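Local atomic coordinates of allantoin racemase (PDB entry 5LG5), a protein that racemises allantoin and, as a member of the HyuE family, probably also interconverts the D and L forms of other 5-monosubstituted hydantoins. Residues Y110-T115 with P121-R126; S142-L147 with P153-E158; E158-Q163 with G181-L186; E165-E170 with E174-G179. All coordinates share one frame; numbering follows the deposited sequence.

Interaction 1 (Y110-T115 with P121-R126)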
loop_
_atom_site.group_PDB
_atom_site.type_symbol
_atom_site.label_atom_id
_atom_site.label_comp_id
_atom_site.label_asym_id
_atom_site.label_seq_id
_atom_site.Cartn_x
_atom_site.Cartn_y
_atom_site.Cartn_z
ATOM N N TYR E 110 14.889 -9.378 -2.998
ATOM C CA TYR E 110 16.297 -8.967 -2.967
ATOM C C TYR E 110 16.569 -8.132 -1.716
ATOM O O TYR E 110 15.659 -7.524 -1.156
ATOM C CB TYR E 110 16.694 -8.190 -4.238
ATOM C CG TYR E 110 16.077 -6.805 -4.309
ATOM C CD1 TYR E 110 14.859 -6.604 -4.933
ATOM C CD2 TYR E 110 16.708 -5.704 -3.741
ATOM C CE1 TYR E 110 14.280 -5.359 -4.988
ATOM C CE2 TYR E 110 16.136 -4.441 -3.802
ATOM C CZ TYR E 110 14.923 -4.288 -4.428
ATOM O OH TYR E 110 14.343 -3.054 -4.491
ATOM N N SER E 111 17.822 -8.108 -1.275
ATOM C CA SER E 111 18.225 -7.194 -0.209
ATOM C C SER E 111 19.387 -6.345 -0.673
ATOM O O SER E 111 20.189 -6.758 -1.510
ATOM C CB SER E 111 18.593 -7.930 1.096
ATOM O OG SER E 111 17.440 -8.370 1.796
ATOM N N VAL E 112 19.452 -5.136 -0.152
ATOM C CA VAL E 112 20.543 -4.252 -0.461
ATOM C C VAL E 112 21.467 -4.172 0.737
ATOM O O VAL E 112 21.011 -3.986 1.859
ATOM C CB VAL E 112 20.012 -2.845 -0.810
ATOM C CG1 VAL E 112 21.167 -1.911 -1.168
ATOM C CG2 VAL E 112 18.987 -2.935 -1.953
ATOM N N VAL E 113 22.761 -4.327 0.508
ATOM C CA VAL E 113 23.717 -4.127 1.581
ATOM C C VAL E 113 24.453 -2.840 1.307
ATOM O O VAL E 113 25.121 -2.710 0.285
ATOM C CB VAL E 113 24.734 -5.272 1.714
ATOM C CG1 VAL E 113 25.757 -4.917 2.780
ATOM C CG2 VAL E 113 24.026 -6.589 2.041
ATOM N N THR E 114 24.311 -1.869 2.199
ATOM C CA THR E 114 24.971 -0.592 1.970
ATOM C C THR E 114 26.057 -0.387 3.017
ATOM O O THR E 114 26.453 -1.335 3.715
ATOM C CB THR E 114 23.955 0.604 1.937
ATOM O OG1 THR E 114 24.614 1.817 1.540
ATOM C CG2 THR E 114 23.278 0.804 3.284
ATOM N N THR E 115 26.525 0.855 3.104
ATOM C CA THR E 115 27.628 1.250 3.965
ATOM C C THR E 115 27.159 1.620 5.359
ATOM O O THR E 115 27.194 0.802 6.284
ATOM C CB THR E 115 28.326 2.466 3.359
ATOM O OG1 THR E 115 27.326 3.407 2.924
ATOM C CG2 THR E 115 29.171 2.035 2.167
ATOM N N PRO E 121 17.739 4.680 5.163
ATOM C CA PRO E 121 16.434 5.252 4.802
ATOM C C PRO E 121 16.453 6.005 3.466
ATOM O O PRO E 121 15.426 6.060 2.789
ATOM C CB PRO E 121 16.105 6.183 5.985
ATOM C CG PRO E 121 17.407 6.423 6.680
ATOM C CD PRO E 121 18.205 5.161 6.479
ATOM N N LEU E 122 17.603 6.549 3.085
ATOM C CA LEU E 122 17.735 7.222 1.797
ATOM C C LEU E 122 17.512 6.205 0.662
ATOM O O LEU E 122 16.804 6.472 -0.315
ATOM C CB LEU E 122 19.121 7.864 1.657
ATOM C CG LEU E 122 19.580 9.051 2.535
ATOM C CD1 LEU E 122 20.201 10.190 1.736
ATOM C CD2 LEU E 122 18.519 9.543 3.487
ATOM N N ILE E 123 18.148 5.043 0.780
ATOM C CA ILE E 123 17.977 3.982 -0.219
ATOM C C ILE E 123 16.544 3.460 -0.238
ATOM O O ILE E 123 15.954 3.279 -1.305
ATOM C CB ILE E 123 18.981 2.845 0.026
ATOM C CG1 ILE E 123 20.398 3.405 -0.144
ATOM C CG2 ILE E 123 18.722 1.649 -0.909
ATOM C CD1 ILE E 123 21.486 2.510 0.414
ATOM N N GLU E 124 15.985 3.231 0.943
ATOM C CA GLU E 124 14.589 2.820 1.063
ATOM C C GLU E 124 13.684 3.825 0.336
ATOM O O GLU E 124 12.802 3.433 -0.424
ATOM C CB GLU E 124 14.191 2.691 2.533
ATOM C CG GLU E 124 14.840 1.509 3.253
ATOM C CD GLU E 124 14.606 1.539 4.742
ATOM O OE1 GLU E 124 14.234 2.626 5.252
ATOM O OE2 GLU E 124 14.809 0.489 5.403
ATOM N N ASP E 125 13.918 5.116 0.556
ATOM C CA ASP E 125 13.094 6.134 -0.094
ATOM C C ASP E 125 13.240 6.126 -1.633
ATOM O O ASP E 125 12.242 6.189 -2.353
ATOM C CB ASP E 125 13.381 7.533 0.482
ATOM C CG ASP E 125 12.767 7.755 1.873
ATOM O OD1 ASP E 125 13.134 8.766 2.518
ATOM O OD2 ASP E 125 11.943 6.937 2.337
ATOM N N ARG E 126 14.468 6.012 -2.138
ATOM C CA ARG E 126 14.686 5.981 -3.592
ATOM C C ARG E 126 14.046 4.757 -4.276
ATOM O O ARG E 126 13.530 4.857 -5.392
ATOM C CB ARG E 126 16.187 6.065 -3.945
ATOM C CG ARG E 126 16.868 7.407 -3.585
ATOM C CD ARG E 126 16.159 8.623 -4.191
ATOM N NE ARG E 126 16.287 8.682 -5.652
ATOM C CZ ARG E 126 15.725 9.621 -6.417
ATOM N NH1 ARG E 126 14.982 10.567 -5.866
ATOM N NH2 ARG E 126 15.898 9.611 -7.735
#

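Interaction 2 (S142-L147 with P153-E158)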
loop_
_atom_site.group_PDB
_atom_site.type_symbol
_atom_site.label_atom_id
_atom_site.label_comp_id
_atom_site.label_asym_id
_atom_site.label_seq_id
_atom_site.Cartn_x
_atom_site.Cartn_y
_atom_site.Cartn_z
ATOM N N SER E 142 26.418 -2.325 6.305
ATOM C CA SER E 142 27.564 -3.072 6.799
ATOM C C SER E 142 28.158 -2.378 8.026
ATOM O O SER E 142 28.779 -3.025 8.865
ATOM C CB SER E 142 28.602 -3.224 5.688
ATOM O OG SER E 142 29.117 -1.965 5.323
ATOM N N GLY E 143 27.998 -1.057 8.110
ATOM C CA GLY E 143 28.522 -0.294 9.231
ATOM C C GLY E 143 29.892 0.293 8.933
ATOM O O GLY E 143 30.562 0.845 9.811
ATOM N N MET E 144 30.304 0.184 7.679
ATOM C CA MET E 144 31.593 0.708 7.252
ATOM C C MET E 144 31.371 1.863 6.293
ATOM O O MET E 144 30.539 1.764 5.390
ATOM C CB MET E 144 32.402 -0.370 6.528
ATOM C CG MET E 144 32.323 -1.747 7.148
ATOM S SD MET E 144 33.929 -2.316 7.715
ATOM C CE MET E 144 34.168 -1.259 9.134
ATOM N N ALA E 145 32.099 2.959 6.485
ATOM C CA ALA E 145 31.984 4.105 5.586
ATOM C C ALA E 145 32.482 3.749 4.191
ATOM O O ALA E 145 33.262 2.802 4.026
ATOM C CB ALA E 145 32.735 5.312 6.132
ATOM N N VAL E 146 32.024 4.510 3.193
ATOM C CA VAL E 146 32.397 4.281 1.800
ATOM C C VAL E 146 33.913 4.177 1.597
ATOM O O VAL E 146 34.395 3.245 0.951
ATOM C CB VAL E 146 31.841 5.394 0.879
ATOM C CG1 VAL E 146 32.323 5.195 -0.544
ATOM C CG2 VAL E 146 30.307 5.420 0.923
ATOM N N LEU E 147 34.668 5.112 2.167
ATOM C CA LEU E 147 36.113 5.145 1.937
ATOM C C LEU E 147 36.830 4.010 2.647
ATOM O O LEU E 147 37.933 3.625 2.260
ATOM C CB LEU E 147 36.700 6.494 2.361
ATOM C CG LEU E 147 36.139 7.731 1.653
ATOM C CD1 LEU E 147 36.769 8.978 2.231
ATOM C CD2 LEU E 147 36.408 7.639 0.155
ATOM N N PRO E 153 39.799 -3.151 3.515
ATOM C CA PRO E 153 38.982 -4.003 2.643
ATOM C C PRO E 153 38.702 -5.393 3.189
ATOM O O PRO E 153 37.697 -5.999 2.796
ATOM C CB PRO E 153 39.811 -4.100 1.354
ATOM C CG PRO E 153 41.210 -3.843 1.773
ATOM C CD PRO E 153 41.162 -2.955 2.981
ATOM N N VAL E 154 39.578 -5.916 4.040
ATOM C CA VAL E 154 39.322 -7.237 4.584
ATOM C C VAL E 154 38.148 -7.108 5.543
ATOM O O VAL E 154 37.198 -7.886 5.486
ATOM C CB VAL E 154 40.552 -7.857 5.284
ATOM C CG1 VAL E 154 40.161 -9.163 5.983
ATOM C CG2 VAL E 154 41.680 -8.098 4.272
ATOM N N ALA E 155 38.216 -6.103 6.407
ATOM C CA ALA E 155 37.149 -5.867 7.367
ATOM C C ALA E 155 35.866 -5.457 6.652
ATOM O O ALA E 155 34.769 -5.883 7.035
ATOM C CB ALA E 155 37.563 -4.792 8.355
ATOM N N ALA E 156 36.011 -4.657 5.597
ATOM C CA ALA E 156 34.859 -4.188 4.838
ATOM C C ALA E 156 34.101 -5.345 4.202
ATOM O O ALA E 156 32.878 -5.452 4.341
ATOM C CB ALA E 156 35.304 -3.208 3.760
ATOM N N MET E 157 34.840 -6.216 3.527
ATOM C CA MET E 157 34.257 -7.360 2.853
ATOM C C MET E 157 33.522 -8.264 3.850
ATOM O O MET E 157 32.409 -8.729 3.590
ATOM C CB MET E 157 35.356 -8.111 2.102
ATOM C CG MET E 157 34.943 -9.455 1.550
ATOM S SD MET E 157 33.592 -9.455 0.356
ATOM C CE MET E 157 34.304 -8.441 -0.931
ATOM N N GLU E 158 34.150 -8.516 4.991
ATOM C CA GLU E 158 33.522 -9.327 6.021
ATOM C C GLU E 158 32.228 -8.711 6.564
ATOM O O GLU E 158 31.239 -9.421 6.763
ATOM C CB GLU E 158 34.515 -9.592 7.157
ATOM C CG GLU E 158 34.110 -10.719 8.083
ATOM C CD GLU E 158 33.774 -12.023 7.370
ATOM O OE1 GLU E 158 34.457 -12.387 6.387
ATOM O OE2 GLU E 158 32.817 -12.698 7.810
#

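Interaction 3 (E158-Q163 with G181-L186)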
loop_
_atom_site.group_PDB
_atom_site.type_symbol
_atom_site.label_atom_id
_atom_site.label_comp_id
_atom_site.label_asym_id
_atom_site.label_seq_id
_atom_site.Cartn_x
_atom_site.Cartn_y
_atom_site.Cartn_z
ATOM N N GLU E 158 34.150 -8.516 4.991
ATOM C CA GLU E 158 33.522 -9.327 6.021
ATOM C C GLU E 158 32.228 -8.711 6.564
ATOM O O GLU E 158 31.239 -9.421 6.763
ATOM C CB GLU E 158 34.515 -9.592 7.157
ATOM C CG GLU E 158 34.110 -10.719 8.083
ATOM C CD GLU E 158 33.774 -12.023 7.370
ATOM O OE1 GLU E 158 34.457 -12.387 6.387
ATOM O OE2 GLU E 158 32.817 -12.698 7.810
ATOM N N ALA E 159 32.232 -7.405 6.805
ATOM C CA ALA E 159 31.042 -6.725 7.312
ATOM C C ALA E 159 29.894 -6.807 6.304
ATOM O O ALA E 159 28.730 -6.985 6.681
ATOM C CB ALA E 159 31.357 -5.279 7.642
ATOM N N ILE E 160 30.234 -6.679 5.025
ATOM C CA ILE E 160 29.253 -6.779 3.961
ATOM C C ILE E 160 28.714 -8.210 3.919
ATOM O O ILE E 160 27.497 -8.422 3.919
ATOM C CB ILE E 160 29.862 -6.394 2.592
ATOM C CG1 ILE E 160 30.299 -4.931 2.571
ATOM C CG2 ILE E 160 28.887 -6.689 1.451
ATOM C CD1 ILE E 160 31.062 -4.548 1.302
ATOM N N VAL E 161 29.619 -9.194 3.930
ATOM C CA VAL E 161 29.199 -10.600 3.921
ATOM C C VAL E 161 28.277 -10.924 5.082
ATOM O O VAL E 161 27.258 -11.596 4.879
ATOM C CB VAL E 161 30.413 -11.602 3.867
ATOM C CG1 VAL E 161 29.986 -13.047 4.141
ATOM C CG2 VAL E 161 31.157 -11.493 2.532
ATOM N N ARG E 162 28.578 -10.408 6.275
ATOM C CA ARG E 162 27.710 -10.684 7.423
ATOM C C ARG E 162 26.298 -10.165 7.210
ATOM O O ARG E 162 25.337 -10.858 7.536
ATOM C CB ARG E 162 28.260 -10.150 8.758
ATOM C CG ARG E 162 27.253 -10.423 9.913
ATOM C CD ARG E 162 27.733 -10.133 11.353
ATOM N NE ARG E 162 28.028 -8.729 11.627
ATOM C CZ ARG E 162 29.257 -8.213 11.617
ATOM N NH1 ARG E 162 30.295 -9.001 11.367
ATOM N NH2 ARG E 162 29.453 -6.922 11.869
ATOM N N GLN E 163 26.167 -8.953 6.671
ATOM C CA GLN E 163 24.835 -8.397 6.415
ATOM C C GLN E 163 24.107 -9.189 5.344
ATOM O O GLN E 163 22.910 -9.435 5.451
ATOM C CB GLN E 163 24.916 -6.919 6.023
ATOM C CG GLN E 163 25.392 -6.028 7.154
ATOM C CD GLN E 163 24.590 -6.259 8.412
ATOM O OE1 GLN E 163 23.364 -6.396 8.365
ATOM N NE2 GLN E 163 25.278 -6.333 9.548
ATOM N N GLY E 181 28.378 2.487 -4.792
ATOM C CA GLY E 181 29.149 2.534 -6.030
ATOM C C GLY E 181 30.576 2.037 -5.833
ATOM O O GLY E 181 31.153 1.384 -6.707
ATOM N N GLY E 182 31.148 2.359 -4.675
ATOM C CA GLY E 182 32.489 1.922 -4.332
ATOM C C GLY E 182 32.575 0.440 -4.012
ATOM O O GLY E 182 33.659 -0.081 -3.728
ATOM N N MET E 183 31.436 -0.246 -4.046
ATOM C CA MET E 183 31.440 -1.697 -3.879
ATOM C C MET E 183 31.578 -2.408 -5.227
ATOM O O MET E 183 31.627 -3.641 -5.283
ATOM C CB MET E 183 30.173 -2.169 -3.172
ATOM C CG MET E 183 30.149 -1.881 -1.676
ATOM S SD MET E 183 28.603 -2.495 -0.990
ATOM C CE MET E 183 28.652 -1.803 0.672
ATOM N N ALA E 184 31.624 -1.634 -6.308
ATOM C CA ALA E 184 31.703 -2.219 -7.650
ATOM C C ALA E 184 32.768 -3.315 -7.738
ATOM O O ALA E 184 33.886 -3.133 -7.254
ATOM C CB ALA E 184 31.968 -1.139 -8.701
ATOM N N GLY E 185 32.382 -4.469 -8.285
ATOM C CA GLY E 185 33.297 -5.566 -8.561
ATOM C C GLY E 185 33.408 -6.584 -7.449
ATOM O O GLY E 185 34.059 -7.619 -7.599
ATOM N N LEU E 186 32.700 -6.325 -6.357
ATOM C CA LEU E 186 32.879 -7.103 -5.145
ATOM C C LEU E 186 31.858 -8.245 -5.097
ATOM O O LEU E 186 31.845 -9.051 -4.153
ATOM C CB LEU E 186 32.750 -6.185 -3.923
ATOM C CG LEU E 186 34.004 -5.848 -3.109
ATOM C CD1 LEU E 186 35.235 -5.670 -3.997
ATOM C CD2 LEU E 186 33.775 -4.602 -2.266
#

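Interaction 4 (E165-E170 with E174-G179)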
loop_
_atom_site.group_PDB
_atom_site.type_symbol
_atom_site.label_atom_id
_atom_site.label_comp_id
_atom_site.label_asym_id
_atom_site.label_seq_id
_atom_site.Cartn_x
_atom_site.Cartn_y
_atom_site.Cartn_z
ATOM N N GLU E 165 24.526 -12.351 4.735
ATOM C CA GLU E 165 24.117 -13.604 5.367
ATOM C C GLU E 165 22.861 -13.404 6.208
ATOM O O GLU E 165 21.955 -14.240 6.200
ATOM C CB GLU E 165 25.268 -14.190 6.194
ATOM C CG GLU E 165 26.388 -14.727 5.321
ATOM C CD GLU E 165 27.598 -15.207 6.113
ATOM O OE1 GLU E 165 27.785 -14.753 7.269
ATOM O OE2 GLU E 165 28.376 -16.019 5.554
ATOM N N LEU E 166 22.799 -12.279 6.916
ATOM C CA LEU E 166 21.633 -11.973 7.735
ATOM C C LEU E 166 20.411 -11.715 6.860
ATOM O O LEU E 166 19.297 -12.143 7.174
ATOM C CB LEU E 166 21.912 -10.767 8.635
ATOM C CG LEU E 166 22.924 -10.961 9.765
ATOM C CD1 LEU E 166 23.229 -9.635 10.455
ATOM C CD2 LEU E 166 22.387 -11.967 10.790
ATOM N N ALA E 167 20.632 -11.016 5.754
ATOM C CA ALA E 167 19.558 -10.721 4.824
ATOM C C ALA E 167 18.940 -12.013 4.286
ATOM O O ALA E 167 17.713 -12.160 4.243
ATOM C CB ALA E 167 20.078 -9.856 3.689
ATOM N N ILE E 168 19.792 -12.961 3.914
ATOM C CA ILE E 168 19.324 -14.246 3.405
ATOM C C ILE E 168 18.579 -15.024 4.487
ATOM O O ILE E 168 17.424 -15.449 4.299
ATOM C CB ILE E 168 20.521 -15.084 2.889
ATOM C CG1 ILE E 168 21.180 -14.376 1.712
ATOM C CG2 ILE E 168 20.100 -16.502 2.538
ATOM C CD1 ILE E 168 22.613 -14.816 1.450
ATOM N N ARG E 169 19.220 -15.163 5.641
ATOM C CA ARG E 169 18.682 -15.985 6.720
ATOM C C ARG E 169 17.445 -15.381 7.375
ATOM O O ARG E 169 16.405 -16.034 7.478
ATOM C CB ARG E 169 19.765 -16.220 7.777
ATOM C CG ARG E 169 19.289 -16.941 9.021
ATOM C CD ARG E 169 20.460 -17.382 9.889
ATOM N NE ARG E 169 20.743 -16.395 10.927
ATOM C CZ ARG E 169 20.014 -16.207 12.024
ATOM N NH1 ARG E 169 18.917 -16.932 12.246
ATOM N NH2 ARG E 169 20.376 -15.271 12.894
ATOM N N GLU E 170 17.556 -14.124 7.794
ATOM C CA GLU E 170 16.487 -13.467 8.532
ATOM C C GLU E 170 15.455 -12.763 7.654
ATOM O O GLU E 170 14.264 -12.789 7.950
ATOM C CB GLU E 170 17.082 -12.504 9.556
ATOM C CG GLU E 170 17.975 -13.206 10.563
ATOM C CD GLU E 170 18.572 -12.255 11.564
ATOM O OE1 GLU E 170 18.409 -11.027 11.374
ATOM O OE2 GLU E 170 19.187 -12.736 12.544
ATOM N N GLU E 174 16.876 -13.424 -1.580
ATOM C CA GLU E 174 17.317 -14.500 -2.449
ATOM C C GLU E 174 18.405 -13.988 -3.360
ATOM O O GLU E 174 19.121 -14.757 -4.003
ATOM C CB GLU E 174 16.142 -15.041 -3.249
ATOM C CG GLU E 174 15.026 -15.514 -2.340
ATOM C CD GLU E 174 13.917 -16.189 -3.083
ATOM O OE1 GLU E 174 14.002 -16.256 -4.333
ATOM O OE2 GLU E 174 12.966 -16.663 -2.415
ATOM N N VAL E 175 18.515 -12.667 -3.407
ATOM C CA VAL E 175 19.534 -11.997 -4.191
ATOM C C VAL E 175 20.091 -10.843 -3.386
ATOM O O VAL E 175 19.358 -10.184 -2.636
ATOM C CB VAL E 175 18.962 -11.468 -5.535
ATOM C CG1 VAL E 175 20.059 -10.793 -6.368
ATOM C CG2 VAL E 175 18.310 -12.596 -6.329
ATOM N N ILE E 176 21.388 -10.602 -3.527
ATOM C CA ILE E 176 22.002 -9.476 -2.852
ATOM C C ILE E 176 22.355 -8.406 -3.859
ATOM O O ILE E 176 22.908 -8.707 -4.911
ATOM C CB ILE E 176 23.279 -9.884 -2.109
ATOM C CG1 ILE E 176 22.963 -10.979 -1.082
ATOM C CG2 ILE E 176 23.890 -8.677 -1.455
ATOM C CD1 ILE E 176 22.077 -10.519 0.078
ATOM N N CYS E 177 21.999 -7.161 -3.557
ATOM C CA CYS E 177 22.472 -6.018 -4.331
ATOM C C CYS E 177 23.544 -5.267 -3.566
ATOM O O CYS E 177 23.370 -4.979 -2.384
ATOM C CB CYS E 177 21.318 -5.049 -4.662
ATOM S SG CYS E 177 20.017 -5.734 -5.707
ATOM N N LEU E 178 24.653 -4.969 -4.232
ATOM C CA LEU E 178 25.649 -4.062 -3.671
ATOM C C LEU E 178 25.013 -2.687 -3.517
ATOM O O LEU E 178 24.367 -2.193 -4.444
ATOM C CB LEU E 178 26.863 -3.980 -4.590
ATOM C CG LEU E 178 27.520 -5.348 -4.797
ATOM C CD1 LEU E 178 28.828 -5.213 -5.568
ATOM C CD2 LEU E 178 27.743 -6.039 -3.465
ATOM N N GLY E 179 25.190 -2.063 -2.357
ATOM C CA GLY E 179 24.463 -0.836 -2.068
ATOM C C GLY E 179 25.394 0.344 -1.929
ATOM O O GLY E 179 25.164 1.249 -1.114
#

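Interaction 1 (Y110-T115 with P121-R126)
Thr114 and Ile123 meet tip to tip where the segment Tyr110-Thr115, strand up to Thr114, faces the helix Pro121-Arg126. The apolar part of the contact centres on one methyl group. Ile123 CD1 lies 3.5 Å from Thr114 CB, a tight fit for two carbons, and 3.4 Å from Thr114 OG1, while Thr114 CG2 is a little further from CD1 at 3.8 Å. The isoleucine has CG1 beside its backbone N and a nearly extended second torsion (chi2 165°), which carries CD1 out toward Thr114. Its other branch serves a second strand residue: Ile123 CG2 faces Val112 CG1 at 4.3 Å, an ordinary van der Waals separation. One helix residue thus touches two alternate strand residues, and Val139 and Tyr76 also touch it.

No hydrogen bond crosses between the segments; the polar interactions run elsewhere. Thr114 OG1, placed opposite the backbone N by a chi1 of -173°, is hydrogen-bonded to Gly179 O and to Thr119 OG1, with a weak additional link from Thr115 OG1 at 3.4 Å. The hydroxyl is therefore satisfied although a methyl group presses on it, and the bonds to Gly179 O and Thr119 OG1 probably fix the rotation of the side chain. On the outer face of the helix, Asp125 OD1 is hydrogen-bonded to His108 NE2 of a neighbouring subunit.

The arrangement is that of a beta-alpha-beta unit, in which helix 120-129 connects parallel strands 110-114 and 136-141 and packs on their sheet, as expected of the alpha/beta fold of the Asp/Glu/hydantoin racemases.

Interaction 2 (S142-L147 with P153-E158)
Met144 lays its sulfur against Ala155 and Ala156, joining the loop that leaves strand 136-141 to the first turns of helix 153-171 in this alpha/beta racemase fold. The thioether does the work alone, and its path is strongly bent. CG stands beside the backbone N, and the second torsion (chi2 -118°) departs from the staggered positions; together these two bring SD over the helix backbone, 3.6 Å from Ala156 CA and 3.7 Å from Ala155 O. The third torsion (chi3 72°) bends only the terminal CE. Both alanine methyls are somewhat further off: SD is 4.3 Å from Ala156 CB and 4.4 Å from Ala155 CB. Such small side chains probably allow the sulfur to approach the main chain of the helix closely. Ala159, a turn later, also touches Met144.

The loop is shaped by its own residues. Gly143 adopts a positive phi of 95°, at which a beta carbon would be forced against the carbonyl oxygen of Ser142. The CB of Ser142 is directed toward the helix, but the side chain makes no close contact with Pro153-Glu158; its hydroxyl instead binds Thr114 O at the end of the neighbouring strand. Further along, Ala145 packs on Arg229 of a neighbouring subunit. Within the loop the same serine hydroxyl accepts a weak hydrogen bond from Met144 N, with Met144 N and Ser142 OG 3.4 Å apart.

Interaction 3 (E158-Q163 with G181-L186)
Ile160 and Met183 reach toward each other tip to tip, bridging helix 153-171 and the connection from strand 175-179 to helix 187-194 in the parallel alpha/beta fold. Their ends overlap as well as touch. Ile160 CD1 is 3.7 Å from Met183 CE, 3.9 Å from Met183 SD and 4.1 Å from Met183 CG, so the isoleucine methyl rests along the thioether; Met183 CE in turn comes within 4.0 Å of Ile160 CG1. Both side chains are stretched out to achieve this. Met183 runs extended beyond CG, with chi2 at -180° and chi3 at -170°, and Ile160 extends its longer branch at chi2 173°. The shorter branch of Ile160 is directed elsewhere, its CG2 packing on Val113 of the sheet, and Ile190 also touches this side chain.

An alanine in place of Met183 would take away the whole thioether, and the consequence is likely to be a gap between helix and connection in which Ile160 CD1 is left without its main partner.

The backbone that carries the methionine folds tightly. Residues Gly181-Met183 form a short 3-10 segment, and a type II beta turn follows from Met183 to Leu186, closed by Leu186 N bonding to Met183 O at 3.1 Å. Gly185 takes the positive-phi position of that turn, and its N is hydrogen-bonded to Asp200 OD2. The turn brings Leu186 back toward the same helix residue, where its contact is looser: Leu186 CD2 stands 4.5 Å from Ile160 CD1.

Interaction 4 (E165-E170 with E174-G179)
Ile176 sends its CD1 methyl from strand 175-179 to the sheet-facing side of helix 153-171, where Ala167 and Ile168 receive it. This is the close-fitting side. CD1 lies 4.2 Å from Ala167 CB and 4.3 Å from Ile168 CG1, normal apolar separations that involve no strain. A bend in the isoleucine accounts for the reach: with chi2 at -67°, CD1 folds back toward the helix. The small methyl of Ala167 probably lets the helix lie near the sheet, and Ser111 of the adjoining strand and Ser138 of the strand beyond it touch the same alanine. Val196 touches both isoleucines.

The opposite character appears on the exposed flank of the helix. There Arg169 NH2 and Glu170 OE2 form a salt bridge of 2.8 Å, and Glu170 CG sits over the centre of one guanidinium face, 3.9 Å above its plane. Glu174 has its buried carboxylate held by His108 N and by Thr224 of a neighbouring subunit.

No hydrogen bond or salt bridge links the helix segment to the strand segment. Helix and strand are therefore held together here by apolar contact, and the charged groups described find partners within the helix, elsewhere in the chain or on a neighbouring subunit.

In the fold
The four contacts lie in one alpha/beta half of the chain, built on the parallel sheet 136-141, 110-114, 175-179 and 198-199. Helix 153-171 is shared by interactions 2, 3 and 4, and the first two adjoin at Glu158 with centres about 7 Å apart. Interaction 1 places helix 120-129 against the sheet; its centre is about 11 Å from that of interaction 4, and the two join through Ser111 O and Cys177 N, 2.8 Å apart. Met183 CE packs 3.7 Å from Val113 O, tying interaction 3 to interaction 1. In this superfamily the active site generally lies between two such halves, but no ligand or site residue places these contacts in it.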